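Local coordinates for protein glycerol kinase, putative (Plasmodium falciparum, PDB 2W40) that probably transfers the gamma-phosphate of ATP to glycerol, giving sn-glycerol 3-phosphate, as a glycerol kinase of the FGGY family, at residues A257-E263 and K466-R470; A264-Y268 and L411-M417; A389-N393 and F426-I431. All blocks are in the same frame, centred on the assembly; numbering follows the deposited sequence.

In the fold
All three contacts belong to the C-terminal half of the kinase. Interaction 2 joins two neighbouring central strands of the C-terminal-domain sheet, the parallel pair 264-268 and 411-414, buried and held by backbone hydrogen bonds and one between Thr-267 and Asp-414. Interaction 3 packs helices 377-403 and 421-431 on the sheet face that carries Cys-266, almost entirely through apolar side chains; Tyr-268 OH joins it to interaction 2 by a probable hydrogen bond to Asn-427 OD1. Interaction 1, partly buried and away from the annotated sites, relies on charge, water and apolar packing that includes the Phe-259 ring. Its loop 257-263 runs directly into strand 264-268, whereas interactions 1 and 3 do not meet.

Interaction 1: residues A257-E263 and K466-R470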
# COMPACT_ATOMS: atom_id res chain seq x y z
N ALA C 257 -36.62 -6.19 9.31
CA ALA C 257 -37.61 -6.74 10.31
C ALA C 257 -36.96 -7.57 11.42
O ALA C 257 -37.50 -8.60 11.78
CB ALA C 257 -38.72 -7.61 9.64
N ILE C 258 -35.81 -7.12 11.93
CA ILE C 258 -35.15 -7.81 13.02
C ILE C 258 -35.73 -7.23 14.33
O ILE C 258 -35.17 -6.47 15.14
CB ILE C 258 -33.63 -7.89 12.87
CG1 ILE C 258 -33.09 -6.56 13.08
CG2 ILE C 258 -33.13 -8.63 11.48
CD1 ILE C 258 -31.61 -6.67 13.73
N PHE C 259 -36.97 -7.64 14.59
CA PHE C 259 -37.75 -7.14 15.70
C PHE C 259 -37.77 -8.03 16.90
O PHE C 259 -38.29 -7.60 17.96
CB PHE C 259 -39.23 -6.95 15.24
CG PHE C 259 -39.42 -5.98 14.11
CD1 PHE C 259 -38.91 -4.70 14.20
CD2 PHE C 259 -40.04 -6.33 12.93
CE1 PHE C 259 -39.16 -3.78 13.18
CE2 PHE C 259 -40.23 -5.44 11.89
CZ PHE C 259 -39.75 -4.19 12.00
N ASP C 260 -37.34 -9.30 16.76
CA ASP C 260 -37.34 -10.21 17.91
C ASP C 260 -35.98 -10.27 18.55
O ASP C 260 -34.94 -10.23 17.89
CB ASP C 260 -37.70 -11.64 17.52
CG ASP C 260 -39.12 -11.79 16.95
OD1 ASP C 260 -40.00 -11.03 17.33
OD2 ASP C 260 -39.32 -12.72 16.10
N GLU C 261 -36.00 -10.43 19.87
CA GLU C 261 -34.79 -10.66 20.61
C GLU C 261 -33.94 -11.78 19.97
O GLU C 261 -34.46 -12.90 19.59
CB GLU C 261 -35.19 -10.98 22.05
CG GLU C 261 -34.13 -10.98 23.01
CD GLU C 261 -34.67 -11.17 24.40
OE1 GLU C 261 -35.93 -10.95 24.68
OE2 GLU C 261 -33.81 -11.54 25.23
N GLY C 262 -32.64 -11.48 19.81
CA GLY C 262 -31.67 -12.34 19.21
C GLY C 262 -31.47 -12.29 17.70
O GLY C 262 -30.55 -12.90 17.19
N GLU C 263 -32.36 -11.65 17.00
CA GLU C 263 -32.20 -11.45 15.63
C GLU C 263 -31.14 -10.37 15.39
O GLU C 263 -31.09 -9.34 16.14
CB GLU C 263 -33.46 -11.02 14.95
CG GLU C 263 -34.63 -12.07 14.92
CD GLU C 263 -35.71 -11.64 13.96
OE1 GLU C 263 -36.56 -10.80 14.35
OE2 GLU C 263 -35.64 -12.06 12.75
N LYS C 466 -44.47 -6.82 7.87
CA LYS C 466 -43.32 -7.71 8.15
C LYS C 466 -43.00 -8.80 7.14
O LYS C 466 -41.82 -9.07 6.93
CB LYS C 466 -43.42 -8.38 9.52
CG LYS C 466 -43.67 -7.46 10.63
CD LYS C 466 -43.17 -7.99 11.94
CE LYS C 466 -43.89 -9.23 12.38
NZ LYS C 466 -43.64 -9.28 13.86
N SER C 467 -43.99 -9.49 6.57
CA SER C 467 -43.68 -10.60 5.64
C SER C 467 -42.99 -10.06 4.41
O SER C 467 -42.01 -10.63 3.93
CB SER C 467 -44.96 -11.43 5.27
OG SER C 467 -44.81 -12.08 4.00
N LEU C 468 -43.51 -8.93 3.93
CA LEU C 468 -42.87 -8.06 2.91
C LEU C 468 -41.40 -7.75 3.18
O LEU C 468 -40.49 -7.97 2.36
CB LEU C 468 -43.66 -6.74 2.91
CG LEU C 468 -44.18 -6.09 1.64
CD1 LEU C 468 -45.11 -4.89 2.01
CD2 LEU C 468 -43.06 -5.68 0.80
N LEU C 469 -41.13 -7.29 4.38
CA LEU C 469 -39.79 -6.97 4.73
C LEU C 469 -38.88 -8.23 4.77
O LEU C 469 -37.83 -8.23 4.22
CB LEU C 469 -39.78 -6.23 6.06
CG LEU C 469 -40.57 -4.88 6.10
CD1 LEU C 469 -40.73 -4.36 7.58
CD2 LEU C 469 -40.06 -3.84 5.12
N ARG C 470 -39.31 -9.32 5.36
CA ARG C 470 -38.36 -10.44 5.53
C ARG C 470 -37.82 -11.15 4.25
O ARG C 470 -37.03 -12.09 4.37
CB ARG C 470 -38.92 -11.45 6.48
CG ARG C 470 -39.18 -10.93 7.83
CD ARG C 470 -39.90 -12.01 8.53
NE ARG C 470 -40.69 -11.64 9.69
CZ ARG C 470 -40.20 -11.41 10.90
NH1 ARG C 470 -38.87 -11.38 11.10
NH2 ARG C 470 -41.05 -11.15 11.89
O HOH W 1 -41.91 -9.82 15.61
O HOH W 2 -39.09 -10.29 13.84
O HOH W 3 -36.08 -10.80 10.11
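Arg-470, the residue that leaves helix 466-469, lays its extended side chain across the loop 257-263. Its m, t, t conformation up to chi3 brings Arg-470 CG within 3.8 Å of Ala-257 CB, which lies over one face of the guanidinium. The same reach sets Arg-470 NH1 3.7 Å from Glu-263 OE2, a long salt bridge. Water 2 donates to Glu-263 OE1 (2.6 Å) and accepts from Arg-470 NH2 (2.9 Å). Glu-263 (m, t) is extended, with its carboxylate turned at chi3 -82°. The backbone bond Glu-263 N to Asp-260 O (3.1 Å) closes the type II turn 260-263, and Glu-263 OE1 accepts a hydrogen bond from Asp-260 N (2.9 Å). Gly-262, with phi 88°, gives that turn its positive-phi corner.

Lys-466 (m, t, m, t) runs beside Phe-259, with Lys-466 CD 3.7 Å from Phe-259 CD2. Its ammonium pairs with Asp-463 and also reaches Asp-260 through water 1, which lies 2.5 Å from Lys-466 NZ and 2.8 Å from Asp-260 OD1. Ala-257 CB meets Leu-469 CB at 4.0 Å, and Leu-469 CD1 approaches the edge of the Phe-259 ring, 4.5 Å from CE2. The contact packs the loop between helix 248-255 and strand 264-268, which opens with a Schellman motif at Ala-257 and an inverse gamma turn centred on Ile-258, against the short helix preceding edge strand 472-476.

Interaction 2: residues A264-Y268 and L411-M417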
# COMPACT_ATOMS: atom_id res chain seq x y z
N ALA C 264 -30.38 -10.61 14.33
CA ALA C 264 -29.19 -9.79 13.95
C ALA C 264 -29.10 -9.48 12.48
O ALA C 264 -29.43 -10.31 11.65
CB ALA C 264 -27.94 -10.43 14.35
N LYS C 265 -28.63 -8.27 12.17
CA LYS C 265 -28.36 -7.88 10.77
C LYS C 265 -26.97 -7.27 10.69
O LYS C 265 -26.42 -6.77 11.66
CB LYS C 265 -29.39 -6.95 10.25
CG LYS C 265 -29.37 -5.53 10.93
CD LYS C 265 -28.49 -4.53 10.10
CE LYS C 265 -28.33 -3.18 10.78
NZ LYS C 265 -27.17 -2.50 10.23
N CYS C 266 -26.46 -7.24 9.49
CA CYS C 266 -25.21 -6.59 9.16
C CYS C 266 -25.37 -5.82 7.85
O CYS C 266 -25.77 -6.39 6.85
CB CYS C 266 -24.11 -7.60 9.09
SG CYS C 266 -22.51 -6.84 8.84
N THR C 267 -25.11 -4.50 7.89
CA THR C 267 -25.14 -3.65 6.75
C THR C 267 -23.74 -3.34 6.29
O THR C 267 -22.90 -2.93 7.10
CB THR C 267 -25.91 -2.31 7.07
OG1 THR C 267 -27.29 -2.57 7.52
CG2 THR C 267 -25.94 -1.40 5.87
N TYR C 268 -23.52 -3.49 4.98
CA TYR C 268 -22.29 -3.20 4.32
C TYR C 268 -22.51 -1.91 3.51
O TYR C 268 -23.28 -1.86 2.54
CB TYR C 268 -21.87 -4.33 3.35
CG TYR C 268 -21.57 -5.65 4.04
CD1 TYR C 268 -20.29 -6.09 4.21
CD2 TYR C 268 -22.56 -6.53 4.39
CE1 TYR C 268 -20.01 -7.28 4.79
CE2 TYR C 268 -22.24 -7.78 5.04
CZ TYR C 268 -21.00 -8.15 5.19
OH TYR C 268 -20.76 -9.41 5.77
N LEU C 411 -27.33 -14.59 9.88
CA LEU C 411 -27.01 -13.18 9.89
C LEU C 411 -27.66 -12.65 8.67
O LEU C 411 -27.31 -13.09 7.58
CB LEU C 411 -25.45 -12.96 9.88
CG LEU C 411 -25.00 -11.46 9.99
CD1 LEU C 411 -25.58 -10.86 11.33
CD2 LEU C 411 -23.38 -11.38 9.86
N ARG C 412 -28.59 -11.72 8.81
CA ARG C 412 -29.26 -11.09 7.67
C ARG C 412 -28.39 -9.90 7.25
O ARG C 412 -28.07 -9.05 8.10
CB ARG C 412 -30.64 -10.56 8.02
CG ARG C 412 -31.57 -11.66 8.39
CD ARG C 412 -33.07 -11.29 8.28
NE ARG C 412 -33.53 -10.46 7.11
CZ ARG C 412 -34.00 -10.88 5.89
NH1 ARG C 412 -34.10 -12.18 5.54
NH2 ARG C 412 -34.40 -9.99 5.00
N CYS C 413 -28.08 -9.80 5.98
CA CYS C 413 -27.11 -8.85 5.44
C CYS C 413 -27.75 -8.05 4.33
O CYS C 413 -28.58 -8.53 3.55
CB CYS C 413 -25.81 -9.54 4.94
SG CYS C 413 -24.81 -10.32 6.26
N ASP C 414 -27.30 -6.81 4.23
CA ASP C 414 -27.72 -5.94 3.22
C ASP C 414 -26.65 -4.99 2.79
O ASP C 414 -25.71 -4.76 3.48
CB ASP C 414 -28.94 -5.19 3.74
CG ASP C 414 -28.66 -4.35 5.05
OD1 ASP C 414 -28.76 -4.92 6.22
OD2 ASP C 414 -28.28 -3.16 4.83
N GLY C 415 -26.81 -4.43 1.63
CA GLY C 415 -25.86 -3.43 1.08
C GLY C 415 -25.33 -3.75 -0.28
O GLY C 415 -25.33 -4.86 -0.75
N GLY C 416 -24.80 -2.75 -0.94
CA GLY C 416 -24.21 -3.03 -2.23
C GLY C 416 -23.28 -4.20 -2.38
O GLY C 416 -23.38 -4.97 -3.32
N MET C 417 -22.35 -4.34 -1.43
CA MET C 417 -21.40 -5.36 -1.48
C MET C 417 -21.96 -6.77 -1.34
O MET C 417 -21.32 -7.72 -1.69
CB MET C 417 -20.43 -5.11 -0.29
CG MET C 417 -19.45 -3.95 -0.45
SD MET C 417 -18.26 -3.91 0.97
CE MET C 417 -17.36 -2.43 0.41
O HOH W 4 -22.04 -2.01 0.12
O HOH W 5 -24.91 -0.24 0.24
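A buried side-chain hydrogen bond runs alongside the backbone pairing of these two parallel strands: Thr-267 OG1 donates to Asp-414 OD2 at 2.9 Å. The threonine oxygen in turn accepts from Lys-265 NZ at 2.7 Å, on the sheet face shared by Lys-265, Thr-267 and Asp-414. The lysine ammonium also bonds to Phe-273 O on the adjoining strand 272-279.

The backbone ladder is regular. Arg-412 N donates to Ala-264 O (3.3 Å), Cys-266 N to Arg-412 O (2.8 Å), Asp-414 N to Cys-266 O (3.1 Å) and Tyr-268 N to Asp-414 O (2.9 Å), with the short strand axes crossing at -25°. On the face bearing Cys-266 and Cys-413, the contacts are apolar: Cys-266 CB lies 3.9 Å from Leu-411 CD2, and Cys-413 SG sits at the edge of the Tyr-268 ring, 3.8 Å from CE2. The ring's hydroxyl bonds to Asn-427.

Gly-415 adopts phi 126°, and the absence of a beta carbon lets Gly-415 CA approach Tyr-268 O to 3.4 Å. That carbonyl accepts from water 4 (2.7 Å), which accepts a hydrogen bond from Met-417 N (2.8 Å). Past Asp-414, N-H...O bonds between the segments thus give way to water bridges from Tyr-268 O, next to Gly-416, which binds ADP in another structure of this protein. The chemistry implies a two-sided pairing: a buried chain of polar side chains, Lys-265 to Thr-267 to Asp-414, on one face of the sheet and apolar contacts on the other.

Interaction 3: residues A389-N393 and F426-I431; sequences AFQLN and FNSDII
Two helical segments, 389-393 and 426-431, with phi/psi near -60/-40 up to Ile-430, run in roughly the same direction, their local axes 8.8 Å apart at closest approach and crossing at -38°. Asn-393 N to Ala-389 O, Ile-430 N to Phe-426 O and Ile-431 N to Asn-427 O are i to i+4 bonds of 2.9 Å. The pair forms a helix layer against the C-terminal-domain sheet of this FGGY kinase, of the actin/HSP70 superfamily. The register sets Ala-389 by Asn-427 (CA-CA 5.0 Å) and Asn-393 by Ile-431 (4.6 Å).

Ala-389 CB meets Phe-426 CD2 at 3.6 Å. Phe-390 (chi1 m) and Phe-426 (t) make an offset edge-to-face pair, the edge of Phe-426 toward the face of Phe-390, centroids 5.8 Å apart, planes at 86°. Ile-430 (m, m) places CG2 3.8 Å from both Phe-390 CD1 and Asn-393 CB. Leu-392 (t, p) brings CD2 to 4.2 Å from Ile-431 CD1 (p, t). Asn-427 (chi1 m) binds the Tyr-268 hydroxyl. From helix 482-500, Trp-492 stacks on Phe-390, and Arg-485 donates to both Asn-393 (chi1 t) OD1 and Ile-430 O, acceptors 3.3 Å apart.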
# COMPACT_ATOMS: atom_id res chain seq x y z
N ALA C 389 -14.07 -8.75 6.23
CA ALA C 389 -14.47 -10.03 6.80
C ALA C 389 -13.79 -10.40 8.07
O ALA C 389 -14.46 -10.77 9.05
CB ALA C 389 -14.37 -11.15 5.73
N PHE C 390 -12.45 -10.23 8.09
CA PHE C 390 -11.74 -10.49 9.34
C PHE C 390 -12.19 -9.64 10.52
O PHE C 390 -12.26 -10.13 11.65
CB PHE C 390 -10.24 -10.33 9.10
CG PHE C 390 -9.61 -11.44 8.30
CD1 PHE C 390 -9.65 -12.79 8.72
CD2 PHE C 390 -8.99 -11.15 7.09
CE1 PHE C 390 -9.03 -13.79 7.93
CE2 PHE C 390 -8.39 -12.14 6.34
CZ PHE C 390 -8.47 -13.46 6.75
N GLN C 391 -12.46 -8.37 10.25
CA GLN C 391 -12.98 -7.51 11.31
C GLN C 391 -14.40 -7.96 11.79
O GLN C 391 -14.71 -7.96 13.00
CB GLN C 391 -13.00 -6.05 10.80
CG GLN C 391 -11.62 -5.36 10.77
CD GLN C 391 -11.76 -3.98 10.24
OE1 GLN C 391 -11.92 -3.05 11.00
NE2 GLN C 391 -11.79 -3.84 8.89
N LEU C 392 -15.23 -8.33 10.81
CA LEU C 392 -16.57 -8.77 11.13
C LEU C 392 -16.52 -10.02 12.00
O LEU C 392 -17.29 -10.19 12.92
CB LEU C 392 -17.34 -8.95 9.83
CG LEU C 392 -18.82 -9.21 10.10
CD1 LEU C 392 -19.55 -8.07 10.88
CD2 LEU C 392 -19.53 -9.59 8.79
N ASN C 393 -15.57 -10.92 11.71
CA ASN C 393 -15.41 -12.14 12.50
C ASN C 393 -15.10 -11.85 13.96
O ASN C 393 -15.64 -12.47 14.87
CB ASN C 393 -14.31 -12.97 11.90
CG ASN C 393 -14.11 -14.26 12.65
OD1 ASN C 393 -15.07 -14.98 12.94
ND2 ASN C 393 -12.81 -14.62 12.89
N PHE C 426 -16.67 -15.40 1.09
CA PHE C 426 -15.50 -15.23 1.98
C PHE C 426 -15.94 -14.80 3.38
O PHE C 426 -15.43 -15.30 4.37
CB PHE C 426 -14.52 -14.22 1.41
CG PHE C 426 -13.25 -14.16 2.14
CD1 PHE C 426 -12.25 -15.08 1.93
CD2 PHE C 426 -12.99 -13.20 3.11
CE1 PHE C 426 -11.07 -15.05 2.58
CE2 PHE C 426 -11.80 -13.20 3.79
CZ PHE C 426 -10.85 -14.11 3.50
N ASN C 427 -16.90 -13.87 3.45
CA ASN C 427 -17.45 -13.48 4.76
C ASN C 427 -18.05 -14.66 5.50
O ASN C 427 -17.77 -14.93 6.65
CB ASN C 427 -18.54 -12.36 4.61
CG ASN C 427 -17.94 -10.97 4.52
OD1 ASN C 427 -18.05 -10.19 5.48
ND2 ASN C 427 -17.29 -10.65 3.40
N SER C 428 -18.88 -15.45 4.77
CA SER C 428 -19.55 -16.61 5.41
C SER C 428 -18.53 -17.63 5.87
O SER C 428 -18.63 -18.11 7.02
CB SER C 428 -20.53 -17.28 4.45
OG SER C 428 -21.17 -18.36 5.12
N ASP C 429 -17.49 -17.86 5.02
CA ASP C 429 -16.39 -18.74 5.31
C ASP C 429 -15.63 -18.27 6.61
O ASP C 429 -15.43 -19.04 7.60
CB ASP C 429 -15.42 -18.80 4.18
CG ASP C 429 -15.87 -19.58 3.02
OD1 ASP C 429 -16.91 -20.27 3.09
OD2 ASP C 429 -15.13 -19.52 1.98
N ILE C 430 -15.25 -17.02 6.64
CA ILE C 430 -14.41 -16.56 7.78
C ILE C 430 -15.20 -16.37 9.06
O ILE C 430 -14.69 -16.72 10.14
CB ILE C 430 -13.67 -15.31 7.44
CG1 ILE C 430 -12.62 -15.58 6.39
CG2 ILE C 430 -13.06 -14.55 8.70
CD1 ILE C 430 -11.48 -16.66 6.68
N ILE C 431 -16.40 -15.82 8.99
CA ILE C 431 -17.25 -15.66 10.23
C ILE C 431 -17.95 -16.96 10.66
O ILE C 431 -18.60 -16.94 11.73
CB ILE C 431 -18.26 -14.47 10.16
CG1 ILE C 431 -19.50 -14.76 9.28
CG2 ILE C 431 -17.54 -13.19 9.64
CD1 ILE C 431 -20.53 -13.64 9.13